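PDB 1XTP: Lmaj004091aaa from Leishmania major, which probably transfers methyl groups from S-adenosyl-L-methionine to the alpha-amino group of proteins that begin with an X-Pro-Lys sequence. Local coordinates for residues Leu98-Gly103 / Ile162-Thr167; Asp120-Val125 / Ala147-Ala152. All blocks are in the same frame, centred on the assembly; numbering follows the deposited sequence.

Interaction 1 (Leu98-Gly103 / Ile162-Thr167); sequences LDCGAG and IVIQWT. With SAI (S-adenosyl-L-homoselenocysteine), chain B.
Gly101 and Thr167 meet where two parallel strands part company, and S-adenosyl-L-homoselenocysteine (SAI) takes over the bonding between them. The amino nitrogen N of SAI is 2.8 Å from Gly101 O and 3.0 Å from Gln165 O and donates to both, so one ligand atom bridges backbone carbonyls of the two segments. Thr167 OG1 donates to the ribose oxygen O4' of SAI at 3.1 Å. With OG1 anti to its backbone N (chi1 -162°), Thr167 directs the hydroxyl to the ribose while its CG2 packs against Cys100 O. Gly101 CA sits just 3.5 Å from Thr167 OG1, and the backbone of Gly101 has a positive phi, which suits glycine.

Before the split, Leu98 and Asp99 pair in parallel with Ile162 and Val163. Val163 N binds Leu98 O at 2.8 Å, almost straight at the hydrogen (169°), and Cys100 N binds Val163 O. On one face of the sheet, Cys100 SG lies 3.9 Å from Ile162 CG2, and Phe179 of helix 173-186 packs on the Cys100 side chain. Asp99 and Val163 occupy the other face, where Asp99 OD1 comes near the methyl CG1 of Val163 and Asp99 OD2 is bonded to Thr108.

At the end of strand 159-165, Gln165 NE2 lies over one face of the Trp166 indole, offset toward its rim, and is hydrogen-bonded to Asp78. The glycine-rich turn after strand 96-100 is the nucleotide-binding loop of Rossmann-like methyltransferases; Gly103 CA closely approaches O3' of SAI. Two carbonyl oxygens converging on the amino group would favour its protonated form, and they tie placement of the amino-acid end of SAI to the backbone of both segments.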
ATOM      1  N   LEU A  98     -12.429  -3.086  -0.207  1.00 24.22           N
ATOM      2  CA  LEU A  98     -11.875  -2.182   0.800  1.00 25.59           C
ATOM      3  C   LEU A  98     -10.660  -1.470   0.199  1.00 25.57           C
ATOM      4  O   LEU A  98      -9.719  -2.110  -0.297  1.00 26.15           O
ATOM      5  CB  LEU A  98     -11.453  -2.944   2.064  1.00 22.93           C
ATOM      6  CG  LEU A  98     -10.716  -2.160   3.160  1.00 24.26           C
ATOM      7  CD1 LEU A  98     -11.547  -1.039   3.771  1.00 21.84           C
ATOM      8  CD2 LEU A  98     -10.217  -3.112   4.272  1.00 27.15           C
ATOM      9  N   ASP A  99     -10.697  -0.144   0.274  1.00 23.80           N
ATOM     10  CA  ASP A  99      -9.656   0.731  -0.253  1.00 24.20           C
ATOM     11  C   ASP A  99      -8.867   1.274   0.939  1.00 24.74           C
ATOM     12  O   ASP A  99      -9.354   2.144   1.668  1.00 21.73           O
ATOM     13  CB  ASP A  99     -10.350   1.839  -1.027  1.00 25.61           C
ATOM     14  CG  ASP A  99      -9.413   2.679  -1.820  1.00 28.93           C
ATOM     15  OD1 ASP A  99      -8.195   2.372  -1.833  1.00 36.35           O
ATOM     16  OD2 ASP A  99      -9.924   3.650  -2.436  1.00 24.40           O
ATOM     17  N   CYS A 100      -7.680   0.694   1.167  1.00 25.00           N
ATOM     18  CA  CYS A 100      -6.821   1.002   2.314  1.00 24.60           C
ATOM     19  C   CYS A 100      -5.862   2.137   1.978  1.00 21.59           C
ATOM     20  O   CYS A 100      -5.270   2.157   0.907  1.00 21.82           O
ATOM     21  CB  CYS A 100      -5.957  -0.200   2.692  1.00 25.57           C
ATOM     22  SG  CYS A 100      -6.812  -1.644   3.219  1.00 29.08           S
ATOM     23  N   GLY A 101      -5.670   3.048   2.921  1.00 22.65           N
ATOM     24  CA  GLY A 101      -4.935   4.280   2.635  1.00 25.52           C
ATOM     25  C   GLY A 101      -5.573   4.977   1.438  1.00 23.70           C
ATOM     26  O   GLY A 101      -4.890   5.372   0.509  1.00 23.71           O
ATOM     27  N   ALA A 102      -6.891   5.118   1.496  1.00 24.66           N
ATOM     28  CA  ALA A 102      -7.717   5.564   0.368  1.00 25.35           C
ATOM     29  C   ALA A 102      -7.503   7.002  -0.082  1.00 25.51           C
ATOM     30  O   ALA A 102      -7.798   7.329  -1.226  1.00 24.46           O
ATOM     31  CB  ALA A 102      -9.167   5.366   0.705  1.00 23.50           C
ATOM     32  N   GLY A 103      -7.012   7.852   0.827  1.00 27.21           N
ATOM     33  CA  GLY A 103      -6.840   9.260   0.549  1.00 27.35           C
ATOM     34  C   GLY A 103      -8.179   9.890   0.248  1.00 27.15           C
ATOM     35  O   GLY A 103      -9.091   9.823   1.069  1.00 27.78           O
ATOM     36  N   ILE A 162      -9.129  -6.372  -1.449  1.00 25.98           N
ATOM     37  CA  ILE A 162      -8.540  -5.450  -0.485  1.00 25.76           C
ATOM     38  C   ILE A 162      -7.373  -4.755  -1.172  1.00 23.67           C
ATOM     39  O   ILE A 162      -6.342  -5.361  -1.455  1.00 22.84           O
ATOM     40  CB  ILE A 162      -8.074  -6.162   0.805  1.00 24.74           C
ATOM     41  CG1 ILE A 162      -9.259  -6.849   1.483  1.00 28.19           C
ATOM     42  CG2 ILE A 162      -7.394  -5.161   1.764  1.00 28.22           C
ATOM     43  CD1 ILE A 162      -8.897  -7.645   2.706  1.00 29.01           C
ATOM     44  N   VAL A 163      -7.574  -3.474  -1.439  1.00 24.18           N
ATOM     45  CA  VAL A 163      -6.640  -2.658  -2.180  1.00 24.98           C
ATOM     46  C   VAL A 163      -5.627  -1.954  -1.254  1.00 24.26           C
ATOM     47  O   VAL A 163      -6.011  -1.247  -0.352  1.00 22.95           O
ATOM     48  CB  VAL A 163      -7.424  -1.601  -3.005  1.00 22.30           C
ATOM     49  CG1 VAL A 163      -6.467  -0.696  -3.749  1.00 26.41           C
ATOM     50  CG2 VAL A 163      -8.350  -2.318  -3.970  1.00 23.80           C
ATOM     51  N   ILE A 164      -4.334  -2.175  -1.487  1.00 25.05           N
ATOM     52  CA  ILE A 164      -3.280  -1.490  -0.754  1.00 22.21           C
ATOM     53  C   ILE A 164      -2.322  -0.900  -1.797  1.00 21.09           C
ATOM     54  O   ILE A 164      -1.408  -1.566  -2.286  1.00 24.60           O
ATOM     55  CB  ILE A 164      -2.534  -2.448   0.222  1.00 24.20           C
ATOM     56  CG1 ILE A 164      -3.515  -3.290   1.062  1.00 22.62           C
ATOM     57  CG2 ILE A 164      -1.595  -1.654   1.155  1.00 26.37           C
ATOM     58  CD1 ILE A 164      -2.837  -4.323   1.960  1.00 22.45           C
ATOM     59  N   GLN A 165      -2.544   0.354  -2.153  1.00 23.55           N
ATOM     60  CA  GLN A 165      -1.780   0.997  -3.206  1.00 26.12           C
ATOM     61  C   GLN A 165      -1.158   2.270  -2.706  1.00 26.15           C
ATOM     62  O   GLN A 165      -1.866   3.132  -2.176  1.00 26.57           O
ATOM     63  CB  GLN A 165      -2.664   1.319  -4.410  1.00 26.32           C
ATOM     64  CG  GLN A 165      -1.937   2.189  -5.451  1.00 29.12           C
ATOM     65  CD  GLN A 165      -2.519   2.092  -6.861  1.00 27.41           C
ATOM     66  OE1 GLN A 165      -3.506   1.388  -7.098  1.00 25.63           O
ATOM     67  NE2 GLN A 165      -1.889   2.805  -7.810  1.00 24.07           N
ATOM     68  N   TRP A 166       0.156   2.386  -2.897  1.00 25.54           N
ATOM     69  CA  TRP A 166       0.920   3.589  -2.542  1.00 26.89           C
ATOM     70  C   TRP A 166       0.745   3.989  -1.055  1.00 26.09           C
ATOM     71  O   TRP A 166       0.746   5.165  -0.698  1.00 28.54           O
ATOM     72  CB  TRP A 166       0.596   4.743  -3.508  1.00 29.30           C
ATOM     73  CG  TRP A 166       1.274   4.596  -4.871  1.00 28.96           C
ATOM     74  CD1 TRP A 166       2.509   4.079  -5.119  1.00 30.49           C
ATOM     75  CD2 TRP A 166       0.745   4.986  -6.141  1.00 29.11           C
ATOM     76  NE1 TRP A 166       2.777   4.103  -6.467  1.00 32.07           N
ATOM     77  CE2 TRP A 166       1.714   4.662  -7.119  1.00 27.05           C
ATOM     78  CE3 TRP A 166      -0.455   5.579  -6.551  1.00 30.77           C
ATOM     79  CZ2 TRP A 166       1.524   4.911  -8.477  1.00 30.31           C
ATOM     80  CZ3 TRP A 166      -0.646   5.819  -7.908  1.00 30.93           C
ATOM     81  CH2 TRP A 166       0.343   5.485  -8.854  1.00 30.52           C
ATOM     82  N   THR A 167       0.618   2.987  -0.196  1.00 25.69           N
ATOM     83  CA  THR A 167       0.352   3.234   1.212  1.00 25.65           C
ATOM     84  C   THR A 167       1.140   2.290   2.123  1.00 24.52           C
ATOM     85  O   THR A 167       1.495   2.662   3.230  1.00 24.99           O
ATOM     86  CB  THR A 167      -1.191   3.230   1.475  1.00 24.51           C
ATOM     87  OG1 THR A 167      -1.492   3.863   2.728  1.00 25.05           O
ATOM     88  CG2 THR A 167      -1.765   1.814   1.415  1.00 21.74           C
TER
HETATM   89  N   SAI B 401      -4.280   4.879  -2.135  1.00 31.77           N
HETATM   90  CA  SAI B 401      -4.714   6.216  -2.636  1.00 30.13           C
HETATM   91  CB  SAI B 401      -3.945   7.312  -1.928  1.00 31.24           C
HETATM   92  CG  SAI B 401      -2.436   7.310  -2.118  1.00 31.74           C
HETATM   93 SE   SAI B 401      -1.649   8.811  -1.114  0.85 32.69          SE
HETATM   94  C   SAI B 401      -4.468   6.405  -4.124  1.00 30.14           C
HETATM   95  O   SAI B 401      -3.682   5.675  -4.727  1.00 27.46           O
HETATM   96  OXT SAI B 401      -5.023   7.313  -4.742  1.00 29.66           O
HETATM   97  C5' SAI B 401      -1.174   7.784   0.505  1.00 32.32           C
HETATM   98  C4' SAI B 401      -2.297   7.743   1.545  1.00 26.64           C
HETATM   99  O4' SAI B 401      -1.889   6.909   2.589  1.00 26.96           O
HETATM  100  C3' SAI B 401      -2.625   9.080   2.192  1.00 25.27           C
HETATM  101  O3' SAI B 401      -4.003   9.336   2.123  1.00 24.13           O
HETATM  102  C2' SAI B 401      -2.210   8.963   3.639  1.00 22.53           C
HETATM  103  O2' SAI B 401      -3.048   9.703   4.517  1.00 22.49           O
HETATM  104  C1' SAI B 401      -2.359   7.471   3.802  1.00 24.91           C
HETATM  105  N9  SAI B 401      -1.616   6.899   4.915  1.00 26.98           N
HETATM  106  C8  SAI B 401      -0.428   7.350   5.446  1.00 25.78           C
HETATM  107  N7  SAI B 401      -0.090   6.536   6.443  1.00 20.23           N
HETATM  108  C5  SAI B 401      -1.041   5.560   6.549  1.00 29.15           C
HETATM  109  C6  SAI B 401      -1.176   4.464   7.399  1.00 26.42           C
HETATM  110  N6  SAI B 401      -0.256   4.237   8.338  1.00 21.72           N
HETATM  111  N1  SAI B 401      -2.275   3.631   7.268  1.00 26.22           N
HETATM  112  C2  SAI B 401      -3.247   3.881   6.308  1.00 26.26           C
HETATM  113  N3  SAI B 401      -3.093   4.964   5.461  1.00 25.90           N
HETATM  114  C4  SAI B 401      -2.007   5.776   5.582  1.00 28.74           C

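Interaction 2 (Asp120-Val125 / Ala147-Ala152); sequences DLLEPV and ASMETA. With SAI (S-adenosyl-L-homoselenocysteine), chain B.
Pro124 and Ser148 meet at the edge of the adenine pocket, with Pro124 CB 3.3 Å from Ser148 OG. The proline ring also lies against the base: its CG packs against C4 and N3 of SAI. Met149, a selenomethionine, reaches the same base with its CG and CE, the chain bending at chi3 (-72°) to place CE 3.4 Å from N1 of SAI. Two nearly straight bonds read the adenine: Met149 N donates to N1 at 3.0 Å, and N6 donates to Glu150 OE1. The ribose is held by Glu123, whose OE1 accepts from O3' and OE2 from O2' at 2.6 Å.

Behind this shell, Glu123 OE2 also accepts from Val125 N, and OE1 from Gly103 N, which fixes the carboxylate. The two segments are joined by one backbone bond, Ala147 N to Glu123 O at 3.2 Å; it is bent (135° at the hydrogen), and the donor stands above the carbonyl plane. Underneath, Leu122 divides its methyls: CD1 touches Ala152 CB at 3.5 Å, while CD2 rests on Ala147 O and Met149 CG. Tyr43 secures Glu150 through its other carboxylate oxygen.

An acidic residue gripping both ribose hydroxyls, with a backbone N-H on adenine N1, is the classic cofactor site of Rossmann-like class I methyltransferases.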
ATOM      1  N   ASP A 120     -15.787  -0.181   0.841  1.00 20.87           N
ATOM      2  CA  ASP A 120     -15.455   0.548   2.063  1.00 22.74           C
ATOM      3  C   ASP A 120     -14.099   1.247   1.910  1.00 24.56           C
ATOM      4  O   ASP A 120     -13.263   0.811   1.126  1.00 25.64           O
ATOM      5  CB  ASP A 120     -15.337  -0.407   3.241  1.00 19.49           C
ATOM      6  CG  ASP A 120     -16.612  -1.092   3.572  1.00 22.25           C
ATOM      7  OD1 ASP A 120     -17.702  -0.592   3.229  1.00 22.80           O
ATOM      8  OD2 ASP A 120     -16.523  -2.138   4.245  1.00 25.13           O
ATOM      9  N   LEU A 121     -13.882   2.301   2.693  1.00 27.63           N
ATOM     10  CA  LEU A 121     -12.659   3.131   2.633  1.00 26.22           C
ATOM     11  C   LEU A 121     -11.984   3.177   4.001  1.00 26.99           C
ATOM     12  O   LEU A 121     -12.668   3.297   5.015  1.00 23.65           O
ATOM     13  CB  LEU A 121     -13.014   4.563   2.249  1.00 26.81           C
ATOM     14  CG  LEU A 121     -13.191   4.836   0.757  1.00 33.34           C
ATOM     15  CD1 LEU A 121     -14.556   4.403   0.296  1.00 32.86           C
ATOM     16  CD2 LEU A 121     -12.961   6.322   0.459  1.00 33.33           C
ATOM     17  N   LEU A 122     -10.653   3.076   4.019  1.00 25.59           N
ATOM     18  CA  LEU A 122      -9.875   3.144   5.243  1.00 25.01           C
ATOM     19  C   LEU A 122      -8.800   4.220   5.046  1.00 24.05           C
ATOM     20  O   LEU A 122      -7.969   4.082   4.178  1.00 25.35           O
ATOM     21  CB  LEU A 122      -9.234   1.778   5.528  1.00 25.76           C
ATOM     22  CG  LEU A 122      -8.335   1.659   6.781  1.00 29.55           C
ATOM     23  CD1 LEU A 122      -8.271   0.231   7.258  1.00 35.55           C
ATOM     24  CD2 LEU A 122      -6.920   2.168   6.532  1.00 36.50           C
ATOM     25  N   GLU A 123      -8.814   5.269   5.859  1.00 23.76           N
ATOM     26  CA  GLU A 123      -7.912   6.399   5.672  1.00 24.13           C
ATOM     27  C   GLU A 123      -7.792   7.097   7.003  1.00 23.94           C
ATOM     28  O   GLU A 123      -8.813   7.358   7.619  1.00 25.25           O
ATOM     29  CB  GLU A 123      -8.503   7.347   4.630  1.00 24.64           C
ATOM     30  CG  GLU A 123      -7.843   8.718   4.523  1.00 27.94           C
ATOM     31  CD  GLU A 123      -6.341   8.641   4.259  1.00 26.58           C
ATOM     32  OE1 GLU A 123      -5.947   7.895   3.345  1.00 26.95           O
ATOM     33  OE2 GLU A 123      -5.563   9.302   4.991  1.00 26.49           O
ATOM     34  N   PRO A 124      -6.560   7.332   7.489  1.00 22.75           N
ATOM     35  CA  PRO A 124      -6.355   7.959   8.802  1.00 23.57           C
ATOM     36  C   PRO A 124      -6.406   9.468   8.838  1.00 23.13           C
ATOM     37  O   PRO A 124      -6.575  10.043   9.919  1.00 23.94           O
ATOM     38  CB  PRO A 124      -4.934   7.498   9.165  1.00 25.56           C
ATOM     39  CG  PRO A 124      -4.249   7.411   7.846  1.00 23.72           C
ATOM     40  CD  PRO A 124      -5.277   6.889   6.906  1.00 22.86           C
ATOM     41  N   VAL A 125      -6.217  10.119   7.695  1.00 25.47           N
ATOM     42  CA  VAL A 125      -6.197  11.584   7.654  1.00 26.73           C
ATOM     43  C   VAL A 125      -7.568  12.155   7.389  1.00 26.15           C
ATOM     44  O   VAL A 125      -8.176  11.904   6.354  1.00 24.32           O
ATOM     45  CB  VAL A 125      -5.185  12.126   6.633  1.00 24.76           C
ATOM     46  CG1 VAL A 125      -5.199  13.630   6.627  1.00 26.77           C
ATOM     47  CG2 VAL A 125      -3.789  11.606   7.007  1.00 29.72           C
ATOM     48  N   ALA A 147      -8.957   5.472  10.252  1.00 29.55           N
ATOM     49  CA  ALA A 147      -7.957   4.720  10.974  1.00 26.46           C
ATOM     50  C   ALA A 147      -6.735   4.517  10.102  1.00 27.36           C
ATOM     51  O   ALA A 147      -6.823   4.593   8.874  1.00 27.56           O
ATOM     52  CB  ALA A 147      -8.537   3.375  11.419  1.00 27.11           C
ATOM     53  N   SER A 148      -5.588   4.283  10.737  1.00 27.35           N
ATOM     54  CA  SER A 148      -4.419   3.766  10.034  1.00 25.89           C
ATOM     55  C   SER A 148      -4.564   2.262   9.876  1.00 26.23           C
ATOM     56  O   SER A 148      -5.316   1.618  10.612  1.00 26.26           O
ATOM     57  CB  SER A 148      -3.156   4.101  10.809  1.00 28.24           C
ATOM     58  OG  SER A 148      -3.039   5.497  11.040  1.00 27.87           O
HETATM   59  N   MSE A 149      -3.843   1.701   8.912  1.00 26.98           N
HETATM   60  CA  MSE A 149      -3.891   0.281   8.629  1.00 28.96           C
HETATM   61  C   MSE A 149      -3.477  -0.507   9.854  1.00 27.72           C
HETATM   62  O   MSE A 149      -4.121  -1.508  10.200  1.00 24.48           O
HETATM   63  CB  MSE A 149      -2.974  -0.091   7.454  1.00 29.33           C
HETATM   64  CG  MSE A 149      -3.512   0.264   6.065  1.00 28.21           C
HETATM   65 SE   MSE A 149      -2.193  -0.081   4.654  0.85 36.81          SE
HETATM   66  CE  MSE A 149      -0.919   1.416   5.022  1.00 35.24           C
ATOM     67  N   GLU A 150      -2.423  -0.034  10.513  1.00 25.33           N
ATOM     68  CA  GLU A 150      -1.814  -0.760  11.620  1.00 26.37           C
ATOM     69  C   GLU A 150      -2.628  -0.715  12.927  1.00 26.03           C
ATOM     70  O   GLU A 150      -2.291  -1.413  13.896  1.00 23.59           O
ATOM     71  CB  GLU A 150      -0.358  -0.297  11.854  1.00 25.54           C
ATOM     72  CG  GLU A 150      -0.153   1.060  12.584  1.00 28.81           C
ATOM     73  CD  GLU A 150      -0.313   2.281  11.676  1.00 25.91           C
ATOM     74  OE1 GLU A 150      -0.528   2.111  10.458  1.00 24.65           O
ATOM     75  OE2 GLU A 150      -0.241   3.422  12.191  1.00 25.60           O
ATOM     76  N   THR A 151      -3.692   0.083  12.939  1.00 26.39           N
ATOM     77  CA  THR A 151      -4.627   0.157  14.076  1.00 28.14           C
ATOM     78  C   THR A 151      -6.053  -0.299  13.746  1.00 27.80           C
ATOM     79  O   THR A 151      -6.936  -0.246  14.596  1.00 26.34           O
ATOM     80  CB  THR A 151      -4.719   1.602  14.572  1.00 28.54           C
ATOM     81  OG1 THR A 151      -5.250   2.429  13.529  1.00 33.14           O
ATOM     82  CG2 THR A 151      -3.336   2.094  14.984  1.00 29.05           C
ATOM     83  N   ALA A 152      -6.272  -0.737  12.511  1.00 27.84           N
ATOM     84  CA  ALA A 152      -7.601  -1.100  12.041  1.00 27.51           C
ATOM     85  C   ALA A 152      -7.934  -2.540  12.376  1.00 28.25           C
ATOM     86  O   ALA A 152      -7.074  -3.416  12.293  1.00 32.39           O
ATOM     87  CB  ALA A 152      -7.686  -0.896  10.551  1.00 29.00           C
TER
HETATM   88  N   SAI B 401      -4.280   4.879  -2.135  1.00 31.77           N
HETATM   89  CA  SAI B 401      -4.714   6.216  -2.636  1.00 30.13           C
HETATM   90  CB  SAI B 401      -3.945   7.312  -1.928  1.00 31.24           C
HETATM   91  CG  SAI B 401      -2.436   7.310  -2.118  1.00 31.74           C
HETATM   92 SE   SAI B 401      -1.649   8.811  -1.114  0.85 32.69          SE
HETATM   93  C   SAI B 401      -4.468   6.405  -4.124  1.00 30.14           C
HETATM   94  O   SAI B 401      -3.682   5.675  -4.727  1.00 27.46           O
HETATM   95  OXT SAI B 401      -5.023   7.313  -4.742  1.00 29.66           O
HETATM   96  C5' SAI B 401      -1.174   7.784   0.505  1.00 32.32           C
HETATM   97  C4' SAI B 401      -2.297   7.743   1.545  1.00 26.64           C
HETATM   98  O4' SAI B 401      -1.889   6.909   2.589  1.00 26.96           O
HETATM   99  C3' SAI B 401      -2.625   9.080   2.192  1.00 25.27           C
HETATM  100  O3' SAI B 401      -4.003   9.336   2.123  1.00 24.13           O
HETATM  101  C2' SAI B 401      -2.210   8.963   3.639  1.00 22.53           C
HETATM  102  O2' SAI B 401      -3.048   9.703   4.517  1.00 22.49           O
HETATM  103  C1' SAI B 401      -2.359   7.471   3.802  1.00 24.91           C
HETATM  104  N9  SAI B 401      -1.616   6.899   4.915  1.00 26.98           N
HETATM  105  C8  SAI B 401      -0.428   7.350   5.446  1.00 25.78           C
HETATM  106  N7  SAI B 401      -0.090   6.536   6.443  1.00 20.23           N
HETATM  107  C5  SAI B 401      -1.041   5.560   6.549  1.00 29.15           C
HETATM  108  C6  SAI B 401      -1.176   4.464   7.399  1.00 26.42           C
HETATM  109  N6  SAI B 401      -0.256   4.237   8.338  1.00 21.72           N
HETATM  110  N1  SAI B 401      -2.275   3.631   7.268  1.00 26.22           N
HETATM  111  C2  SAI B 401      -3.247   3.881   6.308  1.00 26.26           C
HETATM  112  N3  SAI B 401      -3.093   4.964   5.461  1.00 25.90           N
HETATM  113  C4  SAI B 401      -2.007   5.776   5.582  1.00 28.74           C

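How the interactions relate
The centres of interactions 1 and 2 lie about 9 Å apart, at the C-terminal ends of neighbouring strands in one seven-stranded mixed sheet. Strand 96-100 stands between 118-123 and 159-165, so 98-103 lies beside both 120-125 and 162-167. Along the chain, interaction 2 is nested within the loop that interaction 1 closes. The two meet directly: Asp99 O is 2.8 Å from Leu122 N, a probable backbone hydrogen bond, and Thr167 O packs against Met149 CE. Interaction 1 takes the amino-acid end of SAI and the ribose ring oxygen, interaction 2 the ribose hydroxyls and adenine; together they hold the bound product analogue across the strand ends.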